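Long-range contacts in C24 protein (Bizionia argentinensis JUB59, PDB 6OV6), which is of unknown function but probably forms the receptor-binding tip of a phage long tail fiber and binds manganese: residues Thr184-Leu193 against His254-Arg264; Ala130-Val141 against Thr269-Gly277. All coordinates share one frame; numbering follows the deposited sequence.

Contact 1: Thr184-Leu193 against His254-Arg264; sequences TKKVTPSGNL and HTFTGNQQDNR. With MN (manganese (II) ion), chain D.
R264 and K185 lie side by side in the shaft of this trimeric fiber, where two antiparallel segments of one chain run together and neighbouring subunits extend the sheet. K185 CG sits 3.5 Å from R264 CZ, over the centre of one guanidinium face. K185 NZ and R264 NH1 converge on D174 of the second subunit, each in a salt bridge to its carboxylate. Along its edge the same guanidinium grips D262 side-on, R264 NE to D262 OD1 at 2.9 Å and R264 NH2 to D262 OD2 at 2.8 Å. D262 OD1 also takes the R264 backbone N, an Asx turn that fixes the carboxylate. K186, bent at chi2 (-60°), crosses the Q260 side chain at about a right angle, then sends NZ to D262 OD2 in a long salt bridge of 3.9 Å. On the sheet face opposite K186 and D262, V187 CG1 lies beside Q261 CG, and these residues exchange two backbone bonds. N263 ND2 bonds T184 O and also D262 O of the third subunit. From P189 on, waters bridge the backbones; the F256 ring turns its edge to P189 O, while L193 CD2 packs on F256 CB at 3.8 Å. H252 of the same chain and H252 and H254 of each other subunit complete the metal site; D194 of the second subunit is a further partner of the H254 ring, whose NE2 lies 2.2 Å from the manganese.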
loop_
_atom_site.group_PDB
_atom_site.type_symbol
_atom_site.label_atom_id
_atom_site.label_comp_id
_atom_site.label_asym_id
_atom_site.label_seq_id
_atom_site.Cartn_x
_atom_site.Cartn_y
_atom_site.Cartn_z
ATOM N N THR A 184 7.809 -1.261 10.485
ATOM C CA THR A 184 7.853 -0.335 11.636
ATOM C C THR A 184 7.593 1.065 11.142
ATOM O O THR A 184 8.015 1.413 10.029
ATOM C CB THR A 184 9.219 -0.362 12.378
ATOM O OG1 THR A 184 10.260 -0.006 11.459
ATOM C CG2 THR A 184 9.535 -1.704 13.008
ATOM N N LYS A 185 6.910 1.875 11.959
ATOM C CA LYS A 185 6.596 3.252 11.603
ATOM C C LYS A 185 7.910 4.087 11.558
ATOM O O LYS A 185 8.073 4.954 10.700
ATOM C CB LYS A 185 5.630 3.816 12.652
ATOM C CG LYS A 185 5.020 5.167 12.337
ATOM C CD LYS A 185 4.018 5.628 13.423
ATOM C CE LYS A 185 2.672 4.898 13.410
ATOM N NZ LYS A 185 1.585 5.637 14.153
ATOM N N LYS A 186 8.815 3.810 12.530
ATOM C CA LYS A 186 10.108 4.494 12.705
ATOM C C LYS A 186 11.264 3.512 12.600
ATOM O O LYS A 186 11.127 2.346 12.959
ATOM C CB LYS A 186 10.175 5.132 14.112
ATOM C CG LYS A 186 9.078 6.158 14.479
ATOM C CD LYS A 186 9.020 7.372 13.600
ATOM C CE LYS A 186 7.841 8.219 14.032
ATOM N NZ LYS A 186 7.981 9.633 13.602
ATOM N N VAL A 187 12.433 4.005 12.185
ATOM C CA VAL A 187 13.670 3.203 12.104
ATOM C C VAL A 187 14.853 4.124 12.431
ATOM O O VAL A 187 14.769 5.323 12.177
ATOM C CB VAL A 187 13.800 2.549 10.704
ATOM C CG1 VAL A 187 14.014 3.568 9.568
ATOM C CG2 VAL A 187 14.762 1.376 10.657
ATOM N N THR A 188 15.925 3.572 12.981
ATOM C CA THR A 188 17.127 4.350 13.299
ATOM C C THR A 188 18.289 3.757 12.504
ATOM O O THR A 188 18.630 2.586 12.713
ATOM C CB THR A 188 17.391 4.387 14.811
ATOM O OG1 THR A 188 16.297 5.002 15.459
ATOM C CG2 THR A 188 18.679 5.157 15.173
ATOM N N PRO A 189 18.936 4.534 11.600
ATOM C CA PRO A 189 20.087 3.984 10.867
ATOM C C PRO A 189 21.245 3.689 11.813
ATOM O O PRO A 189 21.404 4.360 12.839
ATOM C CB PRO A 189 20.455 5.113 9.882
ATOM C CG PRO A 189 19.980 6.342 10.537
ATOM C CD PRO A 189 18.678 5.926 11.195
ATOM N N SER A 190 21.997 2.653 11.496
ATOM C CA SER A 190 23.159 2.256 12.296
ATOM C C SER A 190 24.251 1.824 11.353
ATOM O O SER A 190 24.000 1.531 10.177
ATOM C CB SER A 190 22.776 1.153 13.290
ATOM O OG SER A 190 22.349 -0.034 12.646
ATOM N N GLY A 191 25.481 1.806 11.853
ATOM C CA GLY A 191 26.603 1.384 11.040
ATOM C C GLY A 191 27.905 1.509 11.789
ATOM O O GLY A 191 27.919 1.905 12.952
ATOM N N ASN A 192 28.985 1.198 11.098
ATOM C CA ASN A 192 30.330 1.168 11.676
ATOM C C ASN A 192 31.328 1.972 10.891
ATOM O O ASN A 192 31.194 2.145 9.680
ATOM C CB ASN A 192 30.805 -0.287 11.737
ATOM C CG ASN A 192 29.988 -1.111 12.702
ATOM O OD1 ASN A 192 30.063 -0.933 13.924
ATOM N ND2 ASN A 192 29.135 -1.973 12.162
ATOM N N LEU A 193 32.382 2.412 11.590
ATOM C CA LEU A 193 33.485 3.159 10.993
ATOM C C LEU A 193 34.741 2.304 11.058
ATOM O O LEU A 193 34.931 1.560 12.031
ATOM C CB LEU A 193 33.736 4.465 11.782
ATOM C CG LEU A 193 32.717 5.632 11.654
ATOM C CD1 LEU A 193 32.370 5.918 10.240
ATOM C CD2 LEU A 193 31.394 5.348 12.386
ATOM N N HIS A 254 35.350 5.605 15.619
ATOM C CA HIS A 254 34.322 6.392 16.311
ATOM C C HIS A 254 33.047 5.551 16.317
ATOM O O HIS A 254 32.927 4.652 15.501
ATOM C CB HIS A 254 34.036 7.738 15.628
ATOM C CG HIS A 254 35.234 8.636 15.505
ATOM N ND1 HIS A 254 35.452 9.667 16.393
ATOM C CD2 HIS A 254 36.234 8.620 14.592
ATOM C CE1 HIS A 254 36.568 10.260 15.988
ATOM N NE2 HIS A 254 37.094 9.636 14.930
ATOM N N THR A 255 32.157 5.812 17.251
ATOM C CA THR A 255 30.854 5.151 17.312
ATOM C C THR A 255 29.859 6.084 16.616
ATOM O O THR A 255 29.829 7.272 16.897
ATOM C CB THR A 255 30.448 4.880 18.778
ATOM O OG1 THR A 255 31.348 3.894 19.289
ATOM C CG2 THR A 255 28.978 4.370 18.920
ATOM N N PHE A 256 29.029 5.520 15.752
ATOM C CA PHE A 256 27.972 6.254 15.078
ATOM C C PHE A 256 26.681 6.062 15.875
ATOM O O PHE A 256 26.337 4.915 16.192
ATOM C CB PHE A 256 27.784 5.711 13.641
ATOM C CG PHE A 256 26.626 6.360 12.898
ATOM C CD1 PHE A 256 26.764 7.626 12.329
ATOM C CD2 PHE A 256 25.409 5.705 12.772
ATOM C CE1 PHE A 256 25.701 8.221 11.635
ATOM C CE2 PHE A 256 24.344 6.297 12.081
ATOM C CZ PHE A 256 24.482 7.567 11.546
ATOM N N THR A 257 25.970 7.160 16.168
ATOM C CA THR A 257 24.666 7.149 16.840
ATOM C C THR A 257 23.663 7.775 15.869
ATOM O O THR A 257 23.700 8.984 15.658
ATOM C CB THR A 257 24.712 7.860 18.216
ATOM O OG1 THR A 257 25.621 7.139 19.060
ATOM C CG2 THR A 257 23.336 7.917 18.901
ATOM N N GLY A 258 22.793 6.960 15.276
ATOM C CA GLY A 258 21.826 7.474 14.310
ATOM C C GLY A 258 20.668 8.220 14.930
ATOM O O GLY A 258 20.330 8.015 16.102
ATOM N N ASN A 259 20.021 9.104 14.130
ATOM C CA ASN A 259 18.815 9.802 14.551
ATOM C C ASN A 259 17.636 8.990 13.995
ATOM O O ASN A 259 17.727 8.494 12.885
ATOM C CB ASN A 259 18.748 11.203 13.956
ATOM C CG ASN A 259 19.824 12.125 14.496
ATOM O OD1 ASN A 259 20.503 12.842 13.748
ATOM N ND2 ASN A 259 20.020 12.081 15.794
ATOM N N GLN A 260 16.546 8.895 14.747
ATOM C CA GLN A 260 15.344 8.173 14.304
ATOM C C GLN A 260 14.756 8.861 13.056
ATOM O O GLN A 260 14.780 10.078 12.939
ATOM C CB GLN A 260 14.307 8.136 15.421
ATOM C CG GLN A 260 13.085 7.260 15.093
ATOM C CD GLN A 260 12.239 7.063 16.326
ATOM O OE1 GLN A 260 11.579 7.992 16.796
ATOM N NE2 GLN A 260 12.284 5.860 16.900
ATOM N N GLN A 261 14.245 8.063 12.115
ATOM C CA GLN A 261 13.629 8.597 10.914
ATOM C C GLN A 261 12.270 7.918 10.693
ATOM O O GLN A 261 12.010 6.848 11.252
ATOM C CB GLN A 261 14.557 8.465 9.705
ATOM C CG GLN A 261 14.823 7.056 9.270
ATOM C CD GLN A 261 15.973 6.951 8.288
ATOM O OE1 GLN A 261 17.002 7.623 8.400
ATOM N NE2 GLN A 261 15.830 6.081 7.302
ATOM N N ASP A 262 11.402 8.579 9.948
ATOM C CA ASP A 262 10.058 8.094 9.635
ATOM C C ASP A 262 10.160 7.150 8.417
ATOM O O ASP A 262 10.605 7.535 7.330
ATOM C CB ASP A 262 9.113 9.276 9.392
ATOM C CG ASP A 262 7.641 8.903 9.387
ATOM O OD1 ASP A 262 7.306 7.815 8.885
ATOM O OD2 ASP A 262 6.825 9.718 9.863
ATOM N N ASN A 263 9.776 5.889 8.637
ATOM C CA ASN A 263 9.896 4.823 7.646
ATOM C C ASN A 263 8.751 4.815 6.610
ATOM O O ASN A 263 8.772 4.019 5.673
ATOM C CB ASN A 263 9.984 3.483 8.378
ATOM C CG ASN A 263 10.755 2.426 7.656
ATOM O OD1 ASN A 263 11.564 2.678 6.759
ATOM N ND2 ASN A 263 10.529 1.209 8.063
ATOM N N ARG A 264 7.782 5.699 6.773
ATOM C CA ARG A 264 6.599 5.715 5.902
ATOM C C ARG A 264 6.744 6.514 4.636
ATOM O O ARG A 264 7.223 7.651 4.666
ATOM C CB ARG A 264 5.367 6.186 6.662
ATOM C CG ARG A 264 5.038 5.276 7.846
ATOM C CD ARG A 264 4.009 5.924 8.730
ATOM N NE ARG A 264 4.530 7.104 9.418
ATOM C CZ ARG A 264 3.860 7.781 10.339
ATOM N NH1 ARG A 264 2.645 7.398 10.702
ATOM N NH2 ARG A 264 4.412 8.827 10.932
HETATM MN MN MN D . 38.776 10.170 13.540
HETATM O O HOH W 1 7.433 11.861 11.348
HETATM O O HOH W 2 13.744 3.640 15.493
HETATM O O HOH W 3 22.665 4.086 15.290
HETATM O O HOH W 4 29.268 2.607 15.253
HETATM O O HOH W 5 25.261 2.781 14.826
HETATM O O HOH W 6 32.091 2.181 14.504
#

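Contact 2: Ala130-Val141 against Thr269-Gly277; sequences AGTNPQLYSGSV and TLAYIIYIG
L136 and Y272 stand side by side on one face of a short antiparallel ladder, pointing the same way, and the CD2 methyl of L136 presses against the Y272 ring at CE1, 3.3 Å off. That methyl also meets L270 CD1, so it fills the dip between the leucine and the tyrosine. The ladder joins strand 135-137 to strand 267-275, the middle strand of three within this chain, with strand 148-150 on its other side. On the opposite face the Y137 ring is the large bump. With CG anti to the backbone N (chi1 177°) it leans obliquely across I273, whose CD1 lies 3.7 Å from Y137 CD1, and its edge meets the small A271 CB, a low spot also bordered by V141 CG1. G139 N lies over one face of the ring, and Y137 OH donates to S140 O at 2.8 Å, tying the turn after the strand to the tyrosine. W148 of the third strand backs both Q135 and I273.

Upstream, the chain bends round I274 like a collar. I274 CD1 plugs the inside of the bend, touching G131 C at 3.5 Å, N133 N at 3.6 Å and the P134 ring at CD. G131 N then closes the bend on Y275 O, and A130 CB rests against Y275 CD2. Where the backbones open between these points, one water links N133 O to Y275 N.

Q135 and I273 exchange two backbone bonds, as do Y137 and A271, although the one from Y137 N is weak. The Q135 amide instead bonds Q135 of both other subunits, so at this glutamine the polar chemistry joins the three subunits, whereas hydrocarbon packing and backbone bonds hold the two segments.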
loop_
_atom_site.group_PDB
_atom_site.type_symbol
_atom_site.label_atom_id
_atom_site.label_comp_id
_atom_site.label_asym_id
_atom_site.label_seq_id
_atom_site.Cartn_x
_atom_site.Cartn_y
_atom_site.Cartn_z
ATOM N N ALA A 130 -19.454 -12.968 1.458
ATOM C CA ALA A 130 -19.459 -12.045 2.594
ATOM C C ALA A 130 -18.278 -12.372 3.512
ATOM O O ALA A 130 -17.901 -13.534 3.659
ATOM C CB ALA A 130 -20.775 -12.139 3.373
ATOM N N GLY A 131 -17.659 -11.337 4.045
ATOM C CA GLY A 131 -16.534 -11.475 4.957
ATOM C C GLY A 131 -15.194 -11.794 4.340
ATOM O O GLY A 131 -14.249 -12.024 5.089
ATOM N N THR A 132 -15.066 -11.785 3.000
ATOM C CA THR A 132 -13.771 -12.106 2.378
ATOM C C THR A 132 -13.176 -10.942 1.578
ATOM O O THR A 132 -12.097 -11.106 1.047
ATOM C CB THR A 132 -13.916 -13.319 1.405
ATOM O OG1 THR A 132 -14.671 -12.919 0.246
ATOM C CG2 THR A 132 -14.530 -14.569 2.080
ATOM N N ASN A 133 -13.926 -9.842 1.399
ATOM C CA ASN A 133 -13.550 -8.771 0.476
ATOM C C ASN A 133 -13.474 -7.375 1.082
ATOM O O ASN A 133 -14.367 -6.557 0.879
ATOM C CB ASN A 133 -14.467 -8.837 -0.769
ATOM C CG ASN A 133 -14.209 -7.803 -1.842
ATOM O OD1 ASN A 133 -13.072 -7.422 -2.167
ATOM N ND2 ASN A 133 -15.270 -7.342 -2.419
ATOM N N PRO A 134 -12.369 -7.036 1.790
ATOM C CA PRO A 134 -12.250 -5.662 2.317
ATOM C C PRO A 134 -12.352 -4.614 1.187
ATOM O O PRO A 134 -11.902 -4.865 0.057
ATOM C CB PRO A 134 -10.859 -5.654 2.984
ATOM C CG PRO A 134 -10.595 -7.126 3.322
ATOM C CD PRO A 134 -11.191 -7.860 2.135
ATOM N N GLN A 135 -12.955 -3.468 1.495
ATOM C CA GLN A 135 -13.161 -2.360 0.560
ATOM C C GLN A 135 -12.636 -1.055 1.122
ATOM O O GLN A 135 -12.777 -0.792 2.322
ATOM C CB GLN A 135 -14.676 -2.157 0.262
ATOM C CG GLN A 135 -15.305 -3.268 -0.579
ATOM C CD GLN A 135 -14.753 -3.278 -1.982
ATOM O OE1 GLN A 135 -14.487 -2.235 -2.595
ATOM N NE2 GLN A 135 -14.537 -4.451 -2.507
ATOM N N LEU A 136 -12.113 -0.197 0.226
ATOM C CA LEU A 136 -11.689 1.171 0.575
ATOM C C LEU A 136 -12.932 2.034 0.757
ATOM O O LEU A 136 -13.902 1.887 0.011
ATOM C CB LEU A 136 -10.817 1.765 -0.516
ATOM C CG LEU A 136 -9.469 1.107 -0.684
ATOM C CD1 LEU A 136 -8.789 1.638 -1.944
ATOM C CD2 LEU A 136 -8.599 1.343 0.552
ATOM N N TYR A 137 -12.931 2.884 1.797
ATOM C CA TYR A 137 -14.105 3.700 2.121
ATOM C C TYR A 137 -13.667 5.087 2.549
ATOM O O TYR A 137 -12.797 5.229 3.419
ATOM C CB TYR A 137 -14.938 2.987 3.208
ATOM C CG TYR A 137 -16.149 3.736 3.719
ATOM C CD1 TYR A 137 -17.308 3.848 2.944
ATOM C CD2 TYR A 137 -16.163 4.285 5.002
ATOM C CE1 TYR A 137 -18.444 4.509 3.433
ATOM C CE2 TYR A 137 -17.295 4.934 5.502
ATOM C CZ TYR A 137 -18.434 5.034 4.718
ATOM O OH TYR A 137 -19.541 5.663 5.233
ATOM N N SER A 138 -14.235 6.101 1.898
ATOM C CA SER A 138 -13.913 7.508 2.162
ATOM C C SER A 138 -15.134 8.289 2.694
ATOM O O SER A 138 -15.059 9.504 2.883
ATOM C CB SER A 138 -13.350 8.176 0.919
ATOM O OG SER A 138 -14.264 8.126 -0.159
ATOM N N GLY A 139 -16.237 7.580 2.927
ATOM C CA GLY A 139 -17.462 8.173 3.454
ATOM C C GLY A 139 -17.349 8.379 4.949
ATOM O O GLY A 139 -16.274 8.170 5.526
ATOM N N SER A 140 -18.466 8.764 5.611
ATOM C CA SER A 140 -18.451 9.001 7.054
ATOM C C SER A 140 -18.201 7.735 7.861
ATOM O O SER A 140 -18.945 6.769 7.725
ATOM C CB SER A 140 -19.732 9.705 7.513
ATOM O OG SER A 140 -19.827 9.742 8.929
ATOM N N VAL A 141 -17.153 7.737 8.705
ATOM C CA VAL A 141 -16.799 6.610 9.569
ATOM C C VAL A 141 -17.851 6.366 10.668
ATOM O O VAL A 141 -17.864 5.294 11.270
ATOM C CB VAL A 141 -15.360 6.706 10.150
ATOM C CG1 VAL A 141 -14.314 6.585 9.031
ATOM C CG2 VAL A 141 -15.160 8.003 10.951
ATOM N N THR A 269 -4.998 8.332 4.502
ATOM C CA THR A 269 -5.851 7.511 5.340
ATOM C C THR A 269 -7.236 7.278 4.717
ATOM O O THR A 269 -7.965 8.225 4.425
ATOM C CB THR A 269 -5.992 8.119 6.770
ATOM O OG1 THR A 269 -4.707 8.373 7.324
ATOM C CG2 THR A 269 -6.801 7.214 7.708
ATOM N N LEU A 270 -7.588 6.010 4.550
ATOM C CA LEU A 270 -8.916 5.578 4.121
ATOM C C LEU A 270 -9.348 4.463 5.079
ATOM O O LEU A 270 -8.501 3.754 5.626
ATOM C CB LEU A 270 -8.924 5.068 2.664
ATOM C CG LEU A 270 -8.586 6.074 1.553
ATOM C CD1 LEU A 270 -8.608 5.386 0.173
ATOM C CD2 LEU A 270 -9.572 7.259 1.531
ATOM N N ALA A 271 -10.652 4.248 5.230
ATOM C CA ALA A 271 -11.099 3.158 6.077
ATOM C C ALA A 271 -11.224 1.880 5.245
ATOM O O ALA A 271 -11.625 1.928 4.077
ATOM C CB ALA A 271 -12.444 3.500 6.698
ATOM N N TYR A 272 -10.879 0.753 5.851
ATOM C CA TYR A 272 -11.081 -0.584 5.295
ATOM C C TYR A 272 -12.363 -1.109 5.944
ATOM O O TYR A 272 -12.439 -1.235 7.175
ATOM C CB TYR A 272 -9.924 -1.538 5.568
ATOM C CG TYR A 272 -8.750 -1.242 4.681
ATOM C CD1 TYR A 272 -8.796 -1.530 3.321
ATOM C CD2 TYR A 272 -7.610 -0.621 5.184
ATOM C CE1 TYR A 272 -7.733 -1.222 2.483
ATOM C CE2 TYR A 272 -6.529 -0.302 4.345
ATOM C CZ TYR A 272 -6.616 -0.577 2.990
ATOM O OH TYR A 272 -5.621 -0.248 2.108
ATOM N N ILE A 273 -13.377 -1.340 5.127
ATOM C CA ILE A 273 -14.662 -1.858 5.618
ATOM C C ILE A 273 -14.959 -3.183 4.926
ATOM O O ILE A 273 -14.379 -3.479 3.879
ATOM C CB ILE A 273 -15.829 -0.846 5.481
ATOM C CG1 ILE A 273 -16.180 -0.534 3.982
ATOM C CG2 ILE A 273 -15.626 0.418 6.367
ATOM C CD1 ILE A 273 -17.504 0.272 3.781
ATOM N N ILE A 274 -15.892 -3.968 5.474
ATOM C CA ILE A 274 -16.217 -5.250 4.862
ATOM C C ILE A 274 -17.702 -5.565 5.025
ATOM O O ILE A 274 -18.308 -5.164 6.009
ATOM C CB ILE A 274 -15.307 -6.372 5.430
ATOM C CG1 ILE A 274 -15.310 -7.648 4.561
ATOM C CG2 ILE A 274 -15.537 -6.640 6.922
ATOM C CD1 ILE A 274 -14.100 -8.475 4.702
ATOM N N TYR A 275 -18.266 -6.252 4.056
ATOM C CA TYR A 275 -19.662 -6.623 4.137
ATOM C C TYR A 275 -19.802 -7.920 4.954
ATOM O O TYR A 275 -19.207 -8.924 4.610
ATOM C CB TYR A 275 -20.264 -6.776 2.747
ATOM C CG TYR A 275 -21.745 -7.077 2.812
ATOM C CD1 TYR A 275 -22.668 -6.076 3.093
ATOM C CD2 TYR A 275 -22.219 -8.371 2.640
ATOM C CE1 TYR A 275 -24.034 -6.353 3.167
ATOM C CE2 TYR A 275 -23.584 -8.662 2.737
ATOM C CZ TYR A 275 -24.482 -7.652 3.001
ATOM O OH TYR A 275 -25.821 -7.950 3.076
ATOM N N ILE A 276 -20.604 -7.874 6.011
ATOM C CA ILE A 276 -20.877 -9.009 6.898
ATOM C C ILE A 276 -22.246 -9.624 6.563
ATOM O O ILE A 276 -22.332 -10.826 6.334
ATOM C CB ILE A 276 -20.730 -8.609 8.401
ATOM C CG1 ILE A 276 -19.278 -8.119 8.728
ATOM C CG2 ILE A 276 -21.159 -9.756 9.366
ATOM C CD1 ILE A 276 -18.090 -9.181 8.588
ATOM N N GLY A 277 -23.276 -8.799 6.510
ATOM C CA GLY A 277 -24.636 -9.263 6.206
ATOM C C GLY A 277 -25.684 -8.399 6.890
ATOM O O GLY A 277 -25.409 -7.886 8.002
ATOM O OXT GLY A 277 -26.793 -8.272 6.327
HETATM O O HOH W 7 -17.081 -6.726 1.370
#

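Both contacts are antiparallel pairings partly buried in the trimer, and strands 256-262 and 267-275 follow each other in the chain, yet the contacts do not touch: their nearest atoms are about 8 Å apart. Contact 2 is more buried and closer to the centre of the chain, within a three-stranded sheet, and its side chains mesh by hydrocarbon shape. Contact 1, farther out along the shaft, mixes charged groups, amides and bridging waters with continuous pairing only at one end, and finishes at the manganese site. The other subunits supply metal ligands, carboxylates and sheet strands to contact 1; at contact 2 they add a glutamine cluster, a parallel strand, apolar packing and an arginine for the C-terminal carboxylate.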